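Local coordinates for 3-deoxy-d-manno-octulosonic-acid transferase (Acinetobacter baumannii, PDB 4BFC), which probably transfers Kdo from CMP-Kdo to a lipid A precursor in the bacterial envelope, the present fragment being its C-terminal CMP-Kdo-binding domain, at residues H145-L148 against E149-L153; M119-L122 against W123-A127; V189-W192 against L193-A197. One frame throughout, in Å; residues are numbered along the deposited sequence.

Contacts 1 and 2 are the starts of two neighbouring helices, with centres 11 Å apart. Glu-149 OE2 and Trp-123 NE1, 3.1 Å apart, form a probable hydrogen bond between them, and Pro-150 CD packs 3.6 Å from Tyr-126 CZ. Contact 3, inside helix 185-197, stands apart: its centre is 19 Å from that of contact 1 and 22 Å from that of contact 2, on the opposite side of the chain's centre from contact 2. All three belong to helices packed on one parallel sheet. A beta-mercaptoethanol, probably from the crystallisation liquor, lies about 2 Å from the Cys-195 side chain in contact 3.

Contact 1: H145-L148 against E149-L153; sequences HNIL and EPMVL
The carboxylate of Glu-149 is gripped at both oxygens, and two waters tie it back to Asn-146. OE2 takes the indole N-H of Trp-123 and a weak bond from water 2, which in turn accepts from Asn-146 ND2 at 2.9 Å. Water 1 donates to Glu-149 OE1 at 2.7 Å and also to Asn-146 O, so the backbone carbonyl and the side-chain amide are each linked to the acid through a water. At the helix start, Asn-146 OD1 accepts from Leu-148 N at 3.1 Å, a straight bond (166°) whose donor stands 58° out of the carbonyl plane. Its CG is anti to the backbone N (chi1 -166°) and OD1 is eclipsed with CA, which sets OD1 at Leu-148 N and leaves ND2 to water 2. Pro-150 has no N-H to offer here, and its CD rests 3.3 Å from Ile-147 O. The regular helical bond begins with Val-152 N to Leu-148 O at 2.9 Å; Met-151 N reaches Ile-147 O only weakly. Asn-146 N bonds Glu-82 of the second subunit. This Asx turn caps a short helix between strands 131-134 and 157-159, consistent with the Rossmann-like C-terminal domain of a GT-B glycosyltransferase.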
ATOM      1  N   HIS A 145       8.668   3.547  -8.447  1.00 20.31           N
ATOM      2  CA  HIS A 145       7.476   3.184  -9.225  1.00 17.94           C
ATOM      3  C   HIS A 145       7.780   2.958 -10.662  1.00 17.64           C
ATOM      4  O   HIS A 145       8.923   3.181 -11.176  1.00 19.17           O
ATOM      5  CB  HIS A 145       6.388   4.264  -8.978  1.00 18.69           C
ATOM      6  CG  HIS A 145       5.856   4.262  -7.576  1.00 17.70           C
ATOM      7  ND1 HIS A 145       5.160   3.197  -7.063  1.00 20.59           N
ATOM      8  CD2 HIS A 145       5.937   5.182  -6.555  1.00 17.76           C
ATOM      9  CE1 HIS A 145       4.881   3.416  -5.790  1.00 20.13           C
ATOM     10  NE2 HIS A 145       5.292   4.656  -5.490  1.00 16.94           N
ATOM     11  N   ASN A 146       6.774   2.476 -11.403  1.00 18.75           N
ATOM     12  CA  ASN A 146       7.005   1.977 -12.759  1.00 21.63           C
ATOM     13  C   ASN A 146       7.328   3.063 -13.757  1.00 25.01           C
ATOM     14  O   ASN A 146       6.439   3.823 -14.228  1.00 29.84           O
ATOM     15  CB  ASN A 146       5.715   1.226 -13.191  1.00 20.81           C
ATOM     16  CG  ASN A 146       5.938   0.379 -14.435  1.00 23.10           C
ATOM     17  OD1 ASN A 146       7.032   0.324 -14.948  1.00 26.89           O
ATOM     18  ND2 ASN A 146       4.865  -0.190 -14.968  1.00 26.25           N
ATOM     19  N   ILE A 147       8.576   3.075 -14.204  1.00 23.35           N
ATOM     20  CA  ILE A 147       8.981   4.049 -15.240  1.00 21.53           C
ATOM     21  C   ILE A 147       8.573   3.699 -16.671  1.00 19.49           C
ATOM     22  O   ILE A 147       8.813   4.471 -17.550  1.00 23.36           O
ATOM     23  CB  ILE A 147      10.513   4.287 -15.100  1.00 20.34           C
ATOM     24  CG1 ILE A 147      11.283   2.961 -15.335  1.00 22.94           C
ATOM     25  CG2 ILE A 147      10.830   4.897 -13.750  1.00 23.55           C
ATOM     26  CD1 ILE A 147      12.693   3.263 -15.895  1.00 24.87           C
ATOM     27  N   LEU A 148       7.995   2.519 -16.929  1.00 23.33           N
ATOM     28  CA  LEU A 148       7.677   2.134 -18.317  1.00 22.39           C
ATOM     29  C   LEU A 148       6.607   3.004 -18.937  1.00 22.88           C
ATOM     30  O   LEU A 148       6.618   3.283 -20.153  1.00 25.49           O
ATOM     31  CB  LEU A 148       7.239   0.638 -18.310  1.00 22.95           C
ATOM     32  CG  LEU A 148       8.360  -0.371 -18.010  1.00 26.77           C
ATOM     33  CD1 LEU A 148       7.792  -1.802 -17.950  1.00 28.14           C
ATOM     34  CD2 LEU A 148       9.432  -0.243 -19.061  1.00 28.02           C
ATOM     35  N   GLU A 149       5.672   3.482 -18.092  1.00 26.70           N
ATOM     36  CA  GLU A 149       4.566   4.276 -18.592  1.00 30.32           C
ATOM     37  C   GLU A 149       5.039   5.604 -19.254  1.00 26.37           C
ATOM     38  O   GLU A 149       4.792   5.819 -20.448  1.00 25.87           O
ATOM     39  CB  GLU A 149       3.537   4.478 -17.473  1.00 30.38           C
ATOM     40  CG  GLU A 149       3.032   3.160 -16.880  1.00 35.85           C
ATOM     41  CD  GLU A 149       2.041   3.309 -15.732  1.00 39.62           C
ATOM     42  OE1 GLU A 149       2.265   4.109 -14.793  1.00 35.30           O
ATOM     43  OE2 GLU A 149       1.002   2.609 -15.768  1.00 45.47           O
ATOM     44  N   PRO A 150       5.838   6.442 -18.532  1.00 24.67           N
ATOM     45  CA  PRO A 150       6.365   7.619 -19.263  1.00 24.76           C
ATOM     46  C   PRO A 150       7.278   7.316 -20.436  1.00 25.58           C
ATOM     47  O   PRO A 150       7.251   8.051 -21.413  1.00 28.33           O
ATOM     48  CB  PRO A 150       7.065   8.471 -18.154  1.00 22.87           C
ATOM     49  CG  PRO A 150       7.377   7.484 -17.080  1.00 25.97           C
ATOM     50  CD  PRO A 150       6.253   6.467 -17.122  1.00 23.65           C
ATOM     51  N   MET A 151       8.024   6.210 -20.393  1.00 23.14           N
ATOM     52  CA  MET A 151       8.957   5.818 -21.449  0.70 23.62           C
ATOM     53  C   MET A 151       8.186   5.555 -22.739  1.00 23.83           C
ATOM     54  O   MET A 151       8.573   5.941 -23.833  1.00 25.95           O
ATOM     55  CB  MET A 151       9.671   4.518 -21.038  0.70 25.34           C
ATOM     56  CG  MET A 151      10.730   4.609 -19.938  0.70 29.13           C
ATOM     57  SD  MET A 151      12.266   5.435 -20.437  0.70 30.00           S
ATOM     58  CE  MET A 151      13.146   5.534 -18.908  0.70 27.00           C
ATOM     59  N   VAL A 152       7.077   4.855 -22.574  1.00 27.77           N
ATOM     60  CA  VAL A 152       6.249   4.445 -23.714  1.00 28.33           C
ATOM     61  C   VAL A 152       5.618   5.689 -24.339  1.00 30.82           C
ATOM     62  O   VAL A 152       5.438   5.754 -25.542  1.00 28.60           O
ATOM     63  CB  VAL A 152       5.170   3.447 -23.169  1.00 28.84           C
ATOM     64  CG1 VAL A 152       3.928   3.322 -24.050  1.00 35.20           C
ATOM     65  CG2 VAL A 152       5.792   2.077 -22.897  1.00 31.20           C
ATOM     66  N   LEU A 153       5.350   6.706 -23.520  1.00 26.06           N
ATOM     67  CA  LEU A 153       4.770   7.965 -24.027  1.00 26.92           C
ATOM     68  C   LEU A 153       5.790   9.008 -24.435  1.00 28.34           C
ATOM     69  O   LEU A 153       5.451  10.191 -24.696  1.00 28.74           O
ATOM     70  CB  LEU A 153       3.743   8.541 -23.046  1.00 29.23           C
ATOM     71  CG  LEU A 153       2.483   7.743 -22.718  1.00 31.36           C
ATOM     72  CD1 LEU A 153       1.867   8.286 -21.426  1.00 31.24           C
ATOM     73  CD2 LEU A 153       1.451   7.794 -23.851  1.00 36.67           C
TER
HETATM   74  O   HOH W   1       4.361   5.415 -13.718  1.00 24.32           O
HETATM   75  O   HOH W   2       2.195   0.302 -13.829  1.00 38.73           O

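Contact 2: M119-L122 against W123-A127; sequences MGEL and WLWYA
Here helix 122-128, which links strands 113-115 and 131-134 of the parallel sheet, begins, with Glu-121 at its N-cap. The cap residue works through its backbone: Glu-121 O receives two weak bonds, from Leu-124 N at 2.9 Å and from Trp-125 N at 3.4 Å. The same oxygen lies over one face of the Trp-125 indole, 3.2 Å from CD1, while the aliphatic CB of Glu-121 meets NE1 of that ring. Beyond CG the glutamate chain is extended, and its carboxylate stands nearly perpendicular to the indole, the planes 81° apart. Both oxygens have partners elsewhere: OE2 a salt bridge with Arg-101, OE1 a hydrogen bond with the hydroxyl of Ser-118. OE2 also touches the methyl CD2 of Leu-124, which points the same way as the glutamate. One residue on, Leu-122 O takes a nearly straight bond (175°) from Tyr-126 N, the first strong helical bond. Its side chain swings over the tyrosine: CG opposite the backbone N (chi1 -164°) brings CD1 over a face of the phenol ring and CG to 3.5 Å from CE2. This leucine-tyrosine pair packs against Ala-48 of strand 43-50. The N-H of Trp-123, in the first turn, is met by water 3, which lies 3.0 Å from Trp-123 N and donates to Gly-120 O.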
ATOM      1  N   MET A 119      -8.262  10.001  -9.476  1.00 30.45           N
ATOM      2  CA  MET A 119      -7.812   8.633  -9.545  1.00 30.58           C
ATOM      3  C   MET A 119      -7.830   8.146 -10.998  1.00 25.91           C
ATOM      4  O   MET A 119      -8.704   8.533 -11.794  1.00 27.37           O
ATOM      5  CB  MET A 119      -8.650   7.760  -8.585  1.00 31.94           C
ATOM      6  CG  MET A 119      -8.432   8.102  -7.099  1.00 36.91           C
ATOM      7  SD  MET A 119      -8.796   6.680  -6.084  1.00 56.67           S
ATOM      8  CE  MET A 119      -9.533   7.462  -4.643  1.00 46.62           C
ATOM      9  N   GLY A 120      -6.788   7.445 -11.426  1.00 29.51           N
ATOM     10  CA  GLY A 120      -6.803   6.727 -12.687  1.00 29.44           C
ATOM     11  C   GLY A 120      -6.360   7.506 -13.915  1.00 26.30           C
ATOM     12  O   GLY A 120      -6.571   7.063 -15.039  1.00 30.80           O
ATOM     13  N   GLU A 121      -5.764   8.681 -13.704  1.00 26.64           N
ATOM     14  CA  GLU A 121      -5.472   9.558 -14.825  1.00 25.16           C
ATOM     15  C   GLU A 121      -3.983   9.845 -15.046  1.00 27.62           C
ATOM     16  O   GLU A 121      -3.617  10.664 -15.899  1.00 25.64           O
ATOM     17  CB  GLU A 121      -6.222  10.881 -14.640  1.00 25.41           C
ATOM     18  CG  GLU A 121      -7.703  10.821 -14.422  1.00 26.45           C
ATOM     19  CD  GLU A 121      -8.335  12.195 -14.622  1.00 26.81           C
ATOM     20  OE1 GLU A 121      -8.207  13.051 -13.741  1.00 24.35           O
ATOM     21  OE2 GLU A 121      -8.935  12.426 -15.706  1.00 31.41           O
ATOM     22  N   LEU A 122      -3.116   9.095 -14.355  1.00 25.65           N
ATOM     23  CA  LEU A 122      -1.666   9.234 -14.565  1.00 28.45           C
ATOM     24  C   LEU A 122      -1.215   9.293 -16.047  1.00 27.37           C
ATOM     25  O   LEU A 122      -0.329  10.132 -16.410  1.00 25.97           O
ATOM     26  CB  LEU A 122      -0.926   8.144 -13.755  1.00 32.58           C
ATOM     27  CG  LEU A 122       0.558   8.400 -13.568  1.00 28.44           C
ATOM     28  CD1 LEU A 122       0.906   9.770 -12.971  1.00 30.51           C
ATOM     29  CD2 LEU A 122       1.197   7.216 -12.859  1.00 32.78           C
ATOM     30  N   TRP A 123      -1.778   8.445 -16.944  1.00 24.85           N
ATOM     31  CA  TRP A 123      -1.460   8.451 -18.366  1.00 28.49           C
ATOM     32  C   TRP A 123      -1.763   9.784 -19.020  1.00 24.39           C
ATOM     33  O   TRP A 123      -1.010  10.241 -19.839  1.00 22.84           O
ATOM     34  CB  TRP A 123      -2.177   7.329 -19.122  1.00 32.03           C
ATOM     35  CG  TRP A 123      -1.403   6.046 -19.001  1.00 36.34           C
ATOM     36  CD1 TRP A 123      -1.096   5.362 -17.828  1.00 41.98           C
ATOM     37  CD2 TRP A 123      -0.724   5.288 -20.081  1.00 41.49           C
ATOM     38  NE1 TRP A 123      -0.340   4.244 -18.098  1.00 42.15           N
ATOM     39  CE2 TRP A 123      -0.079   4.139 -19.425  1.00 43.76           C
ATOM     40  CE3 TRP A 123      -0.608   5.428 -21.466  1.00 45.58           C
ATOM     41  CZ2 TRP A 123       0.650   3.188 -20.147  1.00 45.95           C
ATOM     42  CZ3 TRP A 123       0.137   4.464 -22.178  1.00 48.58           C
ATOM     43  CH2 TRP A 123       0.746   3.372 -21.528  1.00 46.67           C
ATOM     44  N   LEU A 124      -2.880  10.403 -18.642  1.00 24.90           N
ATOM     45  CA  LEU A 124      -3.194  11.706 -19.205  1.00 22.68           C
ATOM     46  C   LEU A 124      -2.053  12.717 -18.912  1.00 23.26           C
ATOM     47  O   LEU A 124      -1.650  13.441 -19.830  1.00 22.75           O
ATOM     48  CB  LEU A 124      -4.530  12.234 -18.635  1.00 25.00           C
ATOM     49  CG  LEU A 124      -5.093  13.641 -18.894  1.00 25.03           C
ATOM     50  CD1 LEU A 124      -5.146  13.816 -20.389  1.00 26.59           C
ATOM     51  CD2 LEU A 124      -6.486  13.818 -18.224  1.00 23.44           C
ATOM     52  N   TRP A 125      -1.626  12.778 -17.642  1.00 21.35           N
ATOM     53  CA  TRP A 125      -0.592  13.760 -17.211  1.00 21.56           C
ATOM     54  C   TRP A 125       0.715  13.461 -17.894  1.00 20.87           C
ATOM     55  O   TRP A 125       1.332  14.359 -18.426  1.00 21.70           O
ATOM     56  CB  TRP A 125      -0.448  13.817 -15.710  1.00 23.45           C
ATOM     57  CG  TRP A 125      -1.823  13.938 -15.066  1.00 22.17           C
ATOM     58  CD1 TRP A 125      -2.382  13.080 -14.154  1.00 24.64           C
ATOM     59  CD2 TRP A 125      -2.886  14.878 -15.428  1.00 24.87           C
ATOM     60  NE1 TRP A 125      -3.687  13.426 -13.881  1.00 24.16           N
ATOM     61  CE2 TRP A 125      -4.051  14.502 -14.615  1.00 24.13           C
ATOM     62  CE3 TRP A 125      -2.992  15.938 -16.318  1.00 23.40           C
ATOM     63  CZ2 TRP A 125      -5.235  15.180 -14.697  1.00 24.20           C
ATOM     64  CZ3 TRP A 125      -4.232  16.596 -16.430  1.00 22.15           C
ATOM     65  CH2 TRP A 125      -5.301  16.255 -15.591  1.00 22.90           C
ATOM     66  N   TYR A 126       1.168  12.203 -17.872  1.00 21.02           N
ATOM     67  CA  TYR A 126       2.406  11.905 -18.681  1.00 22.27           C
ATOM     68  C   TYR A 126       2.267  12.334 -20.166  1.00 23.95           C
ATOM     69  O   TYR A 126       3.179  12.873 -20.753  1.00 22.91           O
ATOM     70  CB  TYR A 126       2.670  10.388 -18.705  1.00 22.62           C
ATOM     71  CG  TYR A 126       3.181   9.787 -17.438  1.00 21.54           C
ATOM     72  CD1 TYR A 126       4.200  10.437 -16.729  1.00 20.28           C
ATOM     73  CD2 TYR A 126       2.690   8.554 -16.947  1.00 20.79           C
ATOM     74  CE1 TYR A 126       4.724   9.906 -15.575  1.00 22.41           C
ATOM     75  CE2 TYR A 126       3.229   8.010 -15.778  1.00 19.30           C
ATOM     76  CZ  TYR A 126       4.234   8.681 -15.112  1.00 22.55           C
ATOM     77  OH  TYR A 126       4.778   8.158 -13.993  1.00 22.47           O
ATOM     78  N   ALA A 127       1.092  12.129 -20.765  1.00 22.48           N
ATOM     79  CA  ALA A 127       0.908  12.492 -22.177  1.00 23.77           C
ATOM     80  C   ALA A 127       0.972  14.034 -22.393  1.00 24.84           C
ATOM     81  O   ALA A 127       1.166  14.513 -23.515  1.00 29.04           O
ATOM     82  CB  ALA A 127      -0.411  11.944 -22.706  1.00 22.69           C
TER
HETATM   83  O   HOH W   3      -4.074   6.472 -16.595  0.50 22.57           O

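Contact 3: V189-W192 against L193-A197; sequences VDIW and LACLA
Val-189 comes first, giving its carbonyl to the residue four places on: Leu-193 N donates to Val-189 O at 2.9 Å with an N-H...O angle of 164°. The two side chains follow the same path, lying side by side and pointing the same way, with Val-189 CG1 3.8 Å from Leu-193 CD1. Leu-193 CG also rests against the carbonyl, 3.3 Å from Val-189 O. Both residues lean on Tyr-65 of helix 54-68, so this stripe of the helix faces another helix. Asp-190 contributes through its backbone, its O accepting from Ala-194 N at 3.0 Å, while the alanine methyl CB sits close by the same oxygen. Ile-191 comes next, and Cys-195 N meets Ile-191 O at 2.8 Å, the shortest of the four helical bonds. The branch methyl CG2, set opposite the backbone N, is the part that approaches the sulfur, 4.2 Å from Cys-195 SG; both residues also touch Leu-180 of strand 180-181, outermost in the sheet of this chain. Trp-192 ends the segment. Its O receives Leu-196 N at 3.0 Å, and Leu-196 CG lies near that oxygen as well. The indole itself turns to the sheet, packing on strands 43-50 and 131-134, where NE1 donates to Cys-132 O and so satisfies a buried polar group. This part of helix 185-197 thus joins helix 54-68 on one stripe and the parallel sheet on another. At Cys-195, a beta-mercaptoethanol lies about 2 Å from the side chain, a separation consistent with a mixed disulfide; the cysteine sulfur was probably accessible to a small reagent despite its contact with Ile-191.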
ATOM      1  N   VAL A 189      15.645  19.043 -10.548  1.00 21.78           N
ATOM      2  CA  VAL A 189      15.366  20.345 -11.188  1.00 23.19           C
ATOM      3  C   VAL A 189      16.492  20.696 -12.181  1.00 24.53           C
ATOM      4  O   VAL A 189      16.178  21.097 -13.288  1.00 24.26           O
ATOM      5  CB  VAL A 189      15.190  21.451 -10.165  1.00 21.85           C
ATOM      6  CG1 VAL A 189      15.044  22.817 -10.856  1.00 24.29           C
ATOM      7  CG2 VAL A 189      13.909  21.213  -9.336  1.00 23.92           C
ATOM      8  N   ASP A 190      17.779  20.464 -11.860  0.50 26.13           N
ATOM      9  CA  ASP A 190      18.931  20.719 -12.828  0.50 26.06           C
ATOM     10  C   ASP A 190      18.727  19.963 -14.092  0.50 25.55           C
ATOM     11  O   ASP A 190      18.890  20.451 -15.214  0.50 23.77           O
ATOM     12  CB  ASP A 190      20.297  20.179 -12.328  0.50 25.78           C
ATOM     13  CG  ASP A 190      21.453  20.499 -13.299  0.50 25.86           C
ATOM     14  OD1 ASP A 190      21.879  21.668 -13.245  0.50 26.07           O
ATOM     15  OD2 ASP A 190      21.917  19.628 -14.113  0.50 26.55           O
ATOM     16  N   ILE A 191      18.440  18.689 -13.891  1.00 23.46           N
ATOM     17  CA  ILE A 191      18.309  17.813 -15.011  1.00 24.38           C
ATOM     18  C   ILE A 191      17.110  18.275 -15.882  1.00 22.58           C
ATOM     19  O   ILE A 191      17.218  18.286 -17.145  1.00 21.79           O
ATOM     20  CB  ILE A 191      18.157  16.306 -14.579  1.00 24.13           C
ATOM     21  CG1 ILE A 191      19.467  15.745 -13.963  1.00 25.69           C
ATOM     22  CG2 ILE A 191      17.695  15.467 -15.723  1.00 24.30           C
ATOM     23  CD1 ILE A 191      19.275  14.471 -13.136  1.00 25.98           C
ATOM     24  N   TRP A 192      15.983  18.600 -15.259  1.00 22.62           N
ATOM     25  CA  TRP A 192      14.824  19.044 -16.009  1.00 20.25           C
ATOM     26  C   TRP A 192      15.178  20.306 -16.808  1.00 19.59           C
ATOM     27  O   TRP A 192      14.874  20.371 -17.978  1.00 22.64           O
ATOM     28  CB  TRP A 192      13.695  19.407 -15.079  1.00 22.07           C
ATOM     29  CG  TRP A 192      12.872  18.220 -14.647  1.00 21.79           C
ATOM     30  CD1 TRP A 192      12.911  16.895 -15.068  1.00 22.03           C
ATOM     31  CD2 TRP A 192      11.780  18.322 -13.714  1.00 21.70           C
ATOM     32  NE1 TRP A 192      11.899  16.144 -14.405  1.00 22.07           N
ATOM     33  CE2 TRP A 192      11.217  16.979 -13.558  1.00 20.92           C
ATOM     34  CE3 TRP A 192      11.229  19.384 -12.988  1.00 20.36           C
ATOM     35  CZ2 TRP A 192      10.100  16.763 -12.778  1.00 20.80           C
ATOM     36  CZ3 TRP A 192      10.145  19.126 -12.150  1.00 22.26           C
ATOM     37  CH2 TRP A 192       9.602  17.847 -12.050  1.00 22.15           C
ATOM     38  N   LEU A 193      15.801  21.279 -16.152  1.00 23.93           N
ATOM     39  CA  LEU A 193      16.047  22.540 -16.867  1.00 21.78           C
ATOM     40  C   LEU A 193      16.987  22.341 -18.043  1.00 23.42           C
ATOM     41  O   LEU A 193      16.821  22.994 -19.105  1.00 23.96           O
ATOM     42  CB  LEU A 193      16.495  23.611 -15.899  1.00 21.71           C
ATOM     43  CG  LEU A 193      15.499  23.984 -14.837  1.00 26.33           C
ATOM     44  CD1 LEU A 193      16.192  24.859 -13.818  1.00 27.82           C
ATOM     45  CD2 LEU A 193      14.301  24.679 -15.504  1.00 31.25           C
ATOM     46  N   ALA A 194      17.963  21.466 -17.832  1.00 23.17           N
ATOM     47  CA  ALA A 194      18.868  21.095 -18.921  1.00 24.84           C
ATOM     48  C   ALA A 194      18.128  20.412 -20.054  1.00 23.02           C
ATOM     49  O   ALA A 194      18.250  20.806 -21.184  1.00 25.33           O
ATOM     50  CB  ALA A 194      19.986  20.230 -18.393  1.00 25.46           C
ATOM     51  N   CYS A 195      17.246  19.435 -19.744  1.00 25.44           N
ATOM     52  CA  CYS A 195      16.487  18.771 -20.814  1.00 24.20           C
ATOM     53  C   CYS A 195      15.653  19.747 -21.636  1.00 24.96           C
ATOM     54  O   CYS A 195      15.554  19.665 -22.873  1.00 24.81           O
ATOM     55  CB  CYS A 195      15.534  17.714 -20.219  1.00 29.26           C
ATOM     56  SG  CYS A 195      16.338  16.231 -19.573  1.00 30.24           S
ATOM     57  N   LEU A 196      15.074  20.701 -20.954  1.00 21.43           N
ATOM     58  CA  LEU A 196      14.170  21.611 -21.624  1.00 21.93           C
ATOM     59  C   LEU A 196      14.977  22.516 -22.519  1.00 23.33           C
ATOM     60  O   LEU A 196      14.463  22.950 -23.525  1.00 25.41           O
ATOM     61  CB  LEU A 196      13.379  22.425 -20.611  1.00 22.32           C
ATOM     62  CG  LEU A 196      12.300  21.713 -19.782  1.00 21.67           C
ATOM     63  CD1 LEU A 196      11.845  22.637 -18.660  1.00 20.73           C
ATOM     64  CD2 LEU A 196      11.186  21.242 -20.746  1.00 21.79           C
ATOM     65  N   ALA A 197      16.236  22.757 -22.135  1.00 21.43           N
ATOM     66  CA  ALA A 197      17.124  23.585 -22.997  1.00 23.36           C
ATOM     67  C   ALA A 197      17.837  22.830 -24.091  1.00 26.25           C
ATOM     68  O   ALA A 197      18.557  23.473 -24.888  1.00 24.80           O
ATOM     69  CB  ALA A 197      18.156  24.271 -22.111  1.00 22.28           C
TER